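Local coordinates for probable copper-exporting P-type ATPase A (Archaeoglobus fulgidus, PDB 3FRY), which probably uses ATP hydrolysis to drive copper out of the cell, its C-terminal metal-binding domain, crystallised here alone, forming a domain-swapped dimer, at the interface of chains A and B. Coordinates in Å, arbitrary orientation; residue numbers count along the deposited sequence, not the author numbering. Chains: chain A/B, Probable copper-exporting P-type ATPase A.

The interface of chains A and B. Residues chain A 8-10; chain B 40-41, 66, 68.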
loop_
_atom_site.group_PDB
_atom_site.type_symbol
_atom_site.label_atom_id
_atom_site.label_comp_id
_atom_site.label_asym_id
_atom_site.label_seq_id
_atom_site.Cartn_x
_atom_site.Cartn_y
_atom_site.Cartn_z
ATOM N N VAL A 8 -12.981 12.229 7.225
ATOM C CA VAL A 8 -12.359 10.970 6.816
ATOM C C VAL A 8 -12.823 10.536 5.432
ATOM O O VAL A 8 -14.025 10.436 5.169
ATOM C CB VAL A 8 -12.681 9.830 7.816
ATOM C CG1 VAL A 8 -12.010 8.532 7.369
ATOM C CG2 VAL A 8 -12.211 10.216 9.210
ATOM N N LEU A 9 -11.863 10.281 4.548
ATOM C CA LEU A 9 -12.182 9.848 3.193
ATOM C C LEU A 9 -11.617 8.454 2.951
ATOM O O LEU A 9 -10.456 8.193 3.253
ATOM C CB LEU A 9 -11.565 10.795 2.159
ATOM C CG LEU A 9 -11.772 12.306 2.232
ATOM C CD1 LEU A 9 -11.034 12.945 1.066
ATOM C CD2 LEU A 9 -13.257 12.654 2.181
ATOM N N GLU A 10 -12.432 7.556 2.409
ATOM C CA GLU A 10 -11.949 6.217 2.099
ATOM C C GLU A 10 -11.277 6.313 0.735
ATOM O O GLU A 10 -11.836 6.889 -0.195
ATOM C CB GLU A 10 -13.105 5.216 2.056
ATOM C CG GLU A 10 -13.735 4.989 3.419
ATOM C CD GLU A 10 -12.695 4.667 4.481
ATOM O OE1 GLU A 10 -12.119 3.557 4.448
ATOM O OE2 GLU A 10 -12.447 5.536 5.342
ATOM N N ASN B 40 -5.522 3.081 2.375
ATOM C CA ASN B 40 -6.979 3.018 2.387
ATOM C C ASN B 40 -7.788 4.215 2.862
ATOM O O ASN B 40 -9.006 4.224 2.713
ATOM C CB ASN B 40 -7.407 1.790 3.180
ATOM C CG ASN B 40 -6.754 0.523 2.664
ATOM O OD1 ASN B 40 -6.930 0.155 1.500
ATOM N ND2 ASN B 40 -5.986 -0.143 3.522
ATOM N N GLU B 41 -7.138 5.213 3.440
ATOM C CA GLU B 41 -7.876 6.375 3.912
ATOM C C GLU B 41 -7.021 7.616 4.108
ATOM O O GLU B 41 -5.792 7.552 4.176
ATOM C CB GLU B 41 -8.593 6.058 5.235
ATOM C CG GLU B 41 -7.687 5.506 6.319
ATOM C CD GLU B 41 -8.303 5.584 7.714
ATOM O OE1 GLU B 41 -9.524 5.341 7.852
ATOM O OE2 GLU B 41 -7.552 5.875 8.677
ATOM N N LYS B 66 -13.990 8.598 -1.305
ATOM C CA LYS B 66 -15.389 8.553 -0.915
ATOM C C LYS B 66 -15.498 9.014 0.532
ATOM O O LYS B 66 -14.707 8.595 1.382
ATOM C CB LYS B 66 -15.909 7.120 -1.038
ATOM C CG LYS B 66 -17.311 6.905 -0.505
ATOM C CD LYS B 66 -17.675 5.425 -0.490
ATOM C CE LYS B 66 -19.065 5.207 0.100
ATOM N NZ LYS B 66 -19.415 3.760 0.186
ATOM N N ARG B 68 -16.576 9.094 4.248
ATOM C CA ARG B 68 -16.987 8.067 5.198
ATOM C C ARG B 68 -17.786 8.789 6.283
ATOM O O ARG B 68 -17.234 9.604 7.018
ATOM C CB ARG B 68 -15.761 7.399 5.827
ATOM C CG ARG B 68 -16.105 6.306 6.825
ATOM C CD ARG B 68 -14.863 5.760 7.506
ATOM N NE ARG B 68 -15.171 4.617 8.360
ATOM C CZ ARG B 68 -14.304 4.055 9.198
ATOM N NH1 ARG B 68 -13.069 4.534 9.298
ATOM N NH2 ARG B 68 -14.670 3.016 9.938
HETATM O O HOH W 1 -15.796 12.118 7.673
#
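A:Glu10 pairs with B:Lys66 in antiparallel fashion, A:Glu10 N giving a hydrogen bond of 2.7 Å to B:Lys66 O while B:Lys66 N returns one of 3.0 Å to A:Glu10 O, both in the carbonyl plane. Two residues along, B:Arg68 N continues the ladder to A:Val8 O at 3.0 Å, slightly tilted from the carbonyl plane of A:Val8, and water 1 links A:Val8 N to B:Arg68 O. On its other edge the A strand meets B:Glu41, also antiparallel to A:Glu10.

On one face of the sheet, B:Arg68 reaches across the A strand. With CG opposite the backbone N (chi1 -180°) and the chain extended to NE, its methylenes run alongside A:Val8, whose CG1 lies 4.0 Å from B:Arg68 CD; a branched valine suits a strand and offers an apolar flank. The guanidinium arrives near B:Glu41, forming a long salt bridge within chain B, B:Arg68 NH1 to B:Glu41 OE1 3.9 Å. A:Glu10 bends at chi2 (-51°) and rests its carboxylate against the arginine methylenes, the two chains crossing at a slant, with A:Glu10 OE2 3.3 Å from B:Arg68 CD. The carboxylate and guanidinium planes are turned 66° apart, and A:Glu10 OE2, 4.1 Å from B:Arg68 NH1, is not in salt-bridge contact, any attraction acting at longer range. A:Glu10 OE2 is also 3.9 Å from B:Glu41 OE1, a closeness of carboxylates that the arginine probably eases. Shortening A:Glu10 to an alanine would probably spare the backbone bonds but uncover the arginine methylenes and take a nearby negative charge from the guanidinium.

Strand 5-12 of chain A thus lies between strands 41-46 and 64-67 of chain B, completing the partner's ferredoxin-like heavy-metal-associated fold by a domain swap that the two-fold symmetry repeats.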